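Local coordinates for digeranylgeranylglycerophospholipid reductase from Sulfolobus acidocaldarius, a protein that reduces the double bonds of the geranylgeranyl chains of archaeal membrane lipid precursors, using FAD as cofactor, to give saturated archaeols, in two crystal structures: PDB 4OPI (chain A, 2.24 Å), residues Trp88-Glu93 and Ile372-Leu377; PDB 3ATQ (chain B, 1.85 Å), residues Trp88-Glu93 and Ile372-Leu377. Both blocks share one frame: the second was fitted to the first on N, CA, C and O of the twelve residues, RMSD 0.35 Å. Numbering follows each deposited sequence.

Structure 1 (4OPI); sequences WTVNGE and IKEEDL. It carries 1 engineered substitution outside these segments. With GRG (geranylgeranyl diphosphate), chain C.
Trp88 meets Ile372, Glu374 and Leu377, joining strand 87-97 of the large mixed sheet to the start of helix 374-378. The tight part surrounds the indole: CD2 of Leu377 lies at its edge, 3.8 Å from CE3 of Trp88, while CH2 of Trp88 is 3.2 Å from the carbonyl O of Ile372 and also touches CG1 of that residue. A broad ring suits a place where one residue must meet three partners. Glu374 bends at chi2 (85°), bringing its carboxylate over one indole face with the planes 62° apart. Its CG packs against CB of Trp88 and lies 3.5 Å from O of Thr89; its CB touches CG2 of Val90. Toward solvent the contact loosens, with Lys373 pointing away from the strand. Farther along, the strand lines the geranylgeranyl diphosphate pocket: CG1 of Val90 is 3.8 Å from C4 of the ligand, and O of Gly92 is 3.2 Å from its C5. Glycine suits that place, since a CB would collide with the isoprenoid chain.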
loop_
_atom_site.group_PDB
_atom_site.type_symbol
_atom_site.label_atom_id
_atom_site.label_comp_id
_atom_site.label_asym_id
_atom_site.label_seq_id
_atom_site.Cartn_x
_atom_site.Cartn_y
_atom_site.Cartn_z
ATOM N N TRP A 88 1.936 -4.094 23.655
ATOM C CA TRP A 88 1.140 -2.882 23.518
ATOM C C TRP A 88 -0.214 -3.192 22.896
ATOM O O TRP A 88 -0.302 -3.944 21.925
ATOM C CB TRP A 88 1.873 -1.844 22.667
ATOM C CG TRP A 88 3.003 -1.160 23.368
ATOM C CD1 TRP A 88 3.471 -1.423 24.623
ATOM C CD2 TRP A 88 3.804 -0.089 22.856
ATOM N NE1 TRP A 88 4.517 -0.583 24.922
ATOM C CE2 TRP A 88 4.742 0.245 23.854
ATOM C CE3 TRP A 88 3.822 0.618 21.650
ATOM C CZ2 TRP A 88 5.686 1.256 23.682
ATOM C CZ3 TRP A 88 4.760 1.621 21.481
ATOM C CH2 TRP A 88 5.678 1.931 22.493
ATOM N N THR A 89 -1.267 -2.611 23.458
ATOM C CA THR A 89 -2.602 -2.757 22.891
ATOM C C THR A 89 -3.039 -1.460 22.222
ATOM O O THR A 89 -3.044 -0.399 22.845
ATOM C CB THR A 89 -3.638 -3.152 23.959
ATOM O OG1 THR A 89 -3.263 -4.400 24.554
ATOM C CG2 THR A 89 -5.019 -3.290 23.332
ATOM N N VAL A 90 -3.394 -1.552 20.947
ATOM C CA VAL A 90 -3.876 -0.399 20.200
ATOM C C VAL A 90 -5.280 -0.664 19.675
ATOM O O VAL A 90 -5.475 -1.524 18.817
ATOM C CB VAL A 90 -2.944 -0.054 19.026
ATOM C CG1 VAL A 90 -3.556 1.037 18.166
ATOM C CG2 VAL A 90 -1.578 0.367 19.543
ATOM N N ASN A 91 -6.257 0.071 20.194
ATOM C CA ASN A 91 -7.646 -0.124 19.796
ATOM C C ASN A 91 -8.016 0.628 18.522
ATOM O O ASN A 91 -7.407 1.642 18.182
ATOM C CB ASN A 91 -8.584 0.286 20.929
ATOM C CG ASN A 91 -8.742 -0.800 21.972
ATOM O OD1 ASN A 91 -7.912 -0.943 22.867
ATOM N ND2 ASN A 91 -9.813 -1.576 21.857
ATOM N N GLY A 92 -9.026 0.114 17.828
ATOM C CA GLY A 92 -9.480 0.685 16.573
ATOM C C GLY A 92 -10.271 -0.349 15.798
ATOM O O GLY A 92 -9.904 -1.522 15.765
ATOM N N GLU A 93 -11.366 0.077 15.178
ATOM C CA GLU A 93 -12.209 -0.851 14.436
ATOM C C GLU A 93 -11.647 -1.113 13.045
ATOM O O GLU A 93 -11.185 -0.196 12.363
ATOM C CB GLU A 93 -13.640 -0.321 14.339
ATOM C CG GLU A 93 -14.307 -0.100 15.687
ATOM C CD GLU A 93 -15.790 0.188 15.563
ATOM O OE1 GLU A 93 -16.309 0.997 16.359
ATOM O OE2 GLU A 93 -16.438 -0.399 14.671
ATOM N N ILE A 372 7.211 6.027 24.012
ATOM C CA ILE A 372 6.006 6.668 23.505
ATOM C C ILE A 372 4.796 5.826 23.892
ATOM O O ILE A 372 4.896 4.605 24.025
ATOM C CB ILE A 372 6.043 6.861 21.973
ATOM C CG1 ILE A 372 6.040 5.513 21.251
ATOM C CG2 ILE A 372 7.257 7.679 21.558
ATOM C CD1 ILE A 372 6.024 5.638 19.742
ATOM N N LYS A 373 3.660 6.482 24.094
ATOM C CA LYS A 373 2.434 5.785 24.459
ATOM C C LYS A 373 1.849 5.065 23.251
ATOM O O LYS A 373 2.248 5.323 22.115
ATOM C CB LYS A 373 1.411 6.767 25.030
ATOM C CG LYS A 373 1.980 7.717 26.068
ATOM C CD LYS A 373 1.059 8.906 26.280
ATOM C CE LYS A 373 1.660 9.903 27.257
ATOM N NZ LYS A 373 0.800 11.109 27.417
ATOM N N GLU A 374 0.909 4.157 23.500
ATOM C CA GLU A 374 0.171 3.521 22.416
ATOM C C GLU A 374 -0.651 4.581 21.698
ATOM O O GLU A 374 -0.795 4.551 20.476
ATOM C CB GLU A 374 -0.737 2.402 22.936
ATOM C CG GLU A 374 -0.011 1.246 23.613
ATOM C CD GLU A 374 0.270 1.506 25.082
ATOM O OE1 GLU A 374 -0.008 2.628 25.554
ATOM O OE2 GLU A 374 0.763 0.585 25.767
ATOM N N GLU A 375 -1.180 5.519 22.478
ATOM C CA GLU A 375 -1.954 6.635 21.947
ATOM C C GLU A 375 -1.137 7.460 20.961
ATOM O O GLU A 375 -1.575 7.723 19.840
ATOM C CB GLU A 375 -2.445 7.534 23.082
ATOM C CG GLU A 375 -3.345 6.847 24.091
ATOM C CD GLU A 375 -3.729 7.765 25.234
ATOM O OE1 GLU A 375 -3.049 8.797 25.421
ATOM O OE2 GLU A 375 -4.711 7.458 25.943
ATOM N N ASP A 376 0.055 7.862 21.389
ATOM C CA ASP A 376 0.918 8.714 20.579
ATOM C C ASP A 376 1.602 7.925 19.465
ATOM O O ASP A 376 2.277 8.499 18.610
ATOM C CB ASP A 376 1.954 9.407 21.467
ATOM C CG ASP A 376 1.317 10.323 22.498
ATOM O OD1 ASP A 376 0.087 10.224 22.703
ATOM O OD2 ASP A 376 2.042 11.137 23.109
ATOM N N LEU A 377 1.426 6.608 19.481
ATOM C CA LEU A 377 1.884 5.761 18.387
ATOM C C LEU A 377 0.845 5.755 17.270
ATOM O O LEU A 377 1.190 5.748 16.086
ATOM C CB LEU A 377 2.151 4.336 18.872
ATOM C CG LEU A 377 2.591 3.336 17.800
ATOM C CD1 LEU A 377 4.013 3.621 17.341
ATOM C CD2 LEU A 377 2.455 1.905 18.298
HETATM C C20 GRG C . 0.423 -7.486 6.945
HETATM C C19 GRG C . 1.891 -6.255 5.151
HETATM C C18 GRG C . 0.786 -6.234 6.184
HETATM C C17 GRG C . 0.106 -5.102 6.431
HETATM C C16 GRG C . -0.991 -5.097 7.473
HETATM C C14 GRG C . -1.572 -3.515 10.190
HETATM C C13 GRG C . -2.296 -3.548 8.863
HETATM C C15 GRG C . -1.541 -3.702 7.571
HETATM C C12 GRG C . -3.637 -3.440 8.796
HETATM C C11 GRG C . -4.479 -3.273 10.032
HETATM C C9 GRG C . -5.739 -2.559 9.611
HETATM C C8 GRG C . -6.806 -2.727 10.659
HETATM C C10 GRG C . -7.840 -3.827 10.556
HETATM C C7 GRG C . -6.810 -1.878 11.703
HETATM C C6 GRG C . -7.841 -1.985 12.807
HETATM C C5 GRG C . -7.203 -1.627 14.128
HETATM C C3 GRG C . -6.836 -0.156 14.200
HETATM C C4 GRG C . -5.867 0.342 15.253
HETATM C C2 GRG C . -7.377 0.717 13.330
HETATM C C1 GRG C . -7.033 2.183 13.354
HETATM O O1 GRG C . -7.805 2.795 12.349
HETATM P PA GRG C . -8.961 3.727 12.873
HETATM O O1A GRG C . -9.063 4.982 12.041
HETATM O O3A GRG C . -8.550 4.095 14.353
HETATM O O2A GRG C . -10.275 2.986 12.831
HETATM P PB GRG C . -9.454 4.876 15.379
HETATM O O1B GRG C . -8.667 6.052 15.904
HETATM O O2B GRG C . -10.696 5.364 14.673
HETATM O O3B GRG C . -9.834 3.968 16.526
#

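Structure 2 (3ATQ); sequences WTVNGE and IKEEDL.
Around Trp88 gather Ile372, Glu374 and Leu377, and this is where packing is closest. CD2 of Leu377 lies at the indole edge, 3.9 Å from CE3 of Trp88, while CH2 of Trp88 is 3.3 Å from the carbonyl O of Ile372 and also touches CG1 of that residue. The large flat ring thus serves three neighbours at once. Glu374 bends at chi2 (94°), bringing its carboxylate over one indole face with the planes 27° apart. Its CG packs against CB of Trp88 and lies 3.5 Å from O of Thr89; its CB touches CG2 of Val90, a branched apolar residue that offers the glutamate stem a methyl group. The solvent side is looser, and Lys373 points away from the strand. Yet the backbone there is tied down: N of Lys373, just ahead of the helix, donates to OD2 of Asp376 at 2.9 Å, nearly straight at 163°. An aspartate three residues on is short enough to fold back onto that amide and fasten the first turn.

What differs
Both structures have the same twelve residues, with CA atoms that coincide within the error where they can be compared. Trp88(A), Val90(A) and Ile372(A) keep their places, as do their counterparts Trp88(B), Val90(B) and Ile372(B). The main difference is the bound group. Geranylgeranyl diphosphate is found in structure 1 alone, where it touches Val90(A), Asn91(A), Gly92(A) and Glu93(A); at this place structure 2 holds tetradecane, wholly or in part, a plain alkane without a diphosphate. Val90(A), with CG1 3.8 Å from C4 of the ligand, meets it without the side chain having moved from where Val90(B) lies, and Asn91(A) meets it through its backbone O. Away from the ligand, the carboxylate of Glu374(A) is twisted by about 48° about its last bond relative to Glu374(B), so OE2 of Glu374(A) sits at a place that no oxygen of Glu374(B) takes; the stem of Glu374(A) packs on Trp88(A), Thr89(A) and Val90(A), as that of Glu374(B) does on Trp88(B), Thr89(B) and Val90(B). The side chains of Asn91(A) and Asn91(B) also lie differently. At the helix start, a bond that may fasten the first turn joins Lys373(B) N to Asp376(B) OD2 at 2.9 Å, whereas Lys373(A) N and Asp376(A) OD2 are 5.0 Å apart, too far to bond.

Structure 2 (3ATQ)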
loop_
_atom_site.group_PDB
_atom_site.type_symbol
_atom_site.label_atom_id
_atom_site.label_comp_id
_atom_site.label_asym_id
_atom_site.label_seq_id
_atom_site.Cartn_x
_atom_site.Cartn_y
_atom_site.Cartn_z
ATOM N N TRP B 88 1.944 -4.075 23.332
ATOM C CA TRP B 88 1.052 -2.920 23.337
ATOM C C TRP B 88 -0.270 -3.284 22.686
ATOM O O TRP B 88 -0.303 -3.910 21.625
ATOM C CB TRP B 88 1.658 -1.732 22.594
ATOM C CG TRP B 88 2.797 -1.067 23.286
ATOM C CD1 TRP B 88 3.333 -1.398 24.496
ATOM C CD2 TRP B 88 3.526 0.079 22.825
ATOM N NE1 TRP B 88 4.359 -0.543 24.808
ATOM C CE2 TRP B 88 4.503 0.372 23.799
ATOM C CE3 TRP B 88 3.454 0.878 21.676
ATOM C CZ2 TRP B 88 5.401 1.436 23.666
ATOM C CZ3 TRP B 88 4.349 1.933 21.541
ATOM C CH2 TRP B 88 5.306 2.204 22.538
ATOM N N THR B 89 -1.366 -2.921 23.340
ATOM C CA THR B 89 -2.669 -3.083 22.739
ATOM C C THR B 89 -3.125 -1.698 22.311
ATOM O O THR B 89 -3.202 -0.777 23.125
ATOM C CB THR B 89 -3.656 -3.792 23.684
ATOM O OG1 THR B 89 -3.119 -5.071 24.041
ATOM C CG2 THR B 89 -4.997 -4.000 23.014
ATOM N N VAL B 90 -3.350 -1.552 21.006
ATOM C CA VAL B 90 -3.866 -0.326 20.404
ATOM C C VAL B 90 -5.278 -0.634 19.908
ATOM O O VAL B 90 -5.450 -1.436 18.992
ATOM C CB VAL B 90 -2.970 0.139 19.215
ATOM C CG1 VAL B 90 -3.562 1.366 18.499
ATOM C CG2 VAL B 90 -1.542 0.425 19.687
ATOM N N ASN B 91 -6.278 -0.012 20.527
ATOM C CA ASN B 91 -7.677 -0.199 20.132
ATOM C C ASN B 91 -8.034 0.639 18.909
ATOM O O ASN B 91 -7.500 1.739 18.721
ATOM C CB ASN B 91 -8.628 0.099 21.301
ATOM C CG ASN B 91 -8.834 -1.103 22.221
ATOM O OD1 ASN B 91 -8.318 -2.199 21.980
ATOM N ND2 ASN B 91 -9.602 -0.898 23.283
ATOM N N GLY B 92 -8.922 0.112 18.069
ATOM C CA GLY B 92 -9.301 0.786 16.819
ATOM C C GLY B 92 -9.974 -0.166 15.846
ATOM O O GLY B 92 -9.478 -1.275 15.610
ATOM N N GLU B 93 -11.090 0.271 15.268
ATOM C CA GLU B 93 -11.938 -0.585 14.441
ATOM C C GLU B 93 -11.444 -0.767 13.012
ATOM O O GLU B 93 -10.926 0.167 12.394
ATOM C CB GLU B 93 -13.370 -0.050 14.411
ATOM C CG GLU B 93 -13.991 0.079 15.793
ATOM C CD GLU B 93 -15.475 0.401 15.748
ATOM O OE1 GLU B 93 -15.887 1.387 16.394
ATOM O OE2 GLU B 93 -16.235 -0.333 15.079
ATOM N N ILE B 372 7.101 6.369 24.161
ATOM C CA ILE B 372 5.830 6.958 23.732
ATOM C C ILE B 372 4.688 6.019 24.147
ATOM O O ILE B 372 4.928 4.848 24.454
ATOM C CB ILE B 372 5.793 7.255 22.208
ATOM C CG1 ILE B 372 5.865 5.958 21.386
ATOM C CG2 ILE B 372 6.918 8.238 21.825
ATOM C CD1 ILE B 372 5.601 6.153 19.884
ATOM N N LYS B 373 3.464 6.536 24.187
ATOM C CA LYS B 373 2.306 5.745 24.579
ATOM C C LYS B 373 1.694 5.081 23.353
ATOM O O LYS B 373 1.965 5.495 22.228
ATOM C CB LYS B 373 1.254 6.627 25.254
ATOM C CG LYS B 373 1.727 7.362 26.528
ATOM C CD LYS B 373 0.553 8.103 27.184
ATOM C CE LYS B 373 0.110 9.305 26.355
ATOM N NZ LYS B 373 -1.360 9.543 26.432
ATOM N N GLU B 374 0.872 4.057 23.575
ATOM C CA GLU B 374 0.073 3.439 22.510
ATOM C C GLU B 374 -0.586 4.484 21.613
ATOM O O GLU B 374 -0.461 4.432 20.378
ATOM C CB GLU B 374 -1.015 2.530 23.104
ATOM C CG GLU B 374 -0.508 1.278 23.795
ATOM C CD GLU B 374 -0.335 1.457 25.291
ATOM O OE1 GLU B 374 0.348 2.417 25.730
ATOM O OE2 GLU B 374 -0.880 0.617 26.032
ATOM N N GLU B 375 -1.277 5.432 22.253
ATOM C CA GLU B 375 -2.049 6.489 21.577
ATOM C C GLU B 375 -1.169 7.391 20.720
ATOM O O GLU B 375 -1.593 7.859 19.669
ATOM C CB GLU B 375 -2.790 7.355 22.606
ATOM C CG GLU B 375 -3.887 6.627 23.406
ATOM C CD GLU B 375 -3.348 5.670 24.481
ATOM O OE1 GLU B 375 -2.173 5.806 24.914
ATOM O OE2 GLU B 375 -4.120 4.772 24.894
ATOM N N ASP B 376 0.053 7.644 21.180
ATOM C CA ASP B 376 0.990 8.461 20.412
ATOM C C ASP B 376 1.434 7.749 19.138
ATOM O O ASP B 376 1.621 8.387 18.091
ATOM C CB ASP B 376 2.228 8.809 21.238
ATOM C CG ASP B 376 1.898 9.546 22.519
ATOM O OD1 ASP B 376 1.003 10.419 22.508
ATOM O OD2 ASP B 376 2.541 9.238 23.548
ATOM N N LEU B 377 1.629 6.435 19.227
ATOM C CA LEU B 377 2.073 5.680 18.061
ATOM C C LEU B 377 0.941 5.622 17.042
ATOM O O LEU B 377 1.178 5.676 15.830
ATOM C CB LEU B 377 2.564 4.280 18.449
ATOM C CG LEU B 377 2.752 3.255 17.315
ATOM C CD1 LEU B 377 3.898 3.636 16.376
ATOM C CD2 LEU B 377 2.960 1.860 17.889
#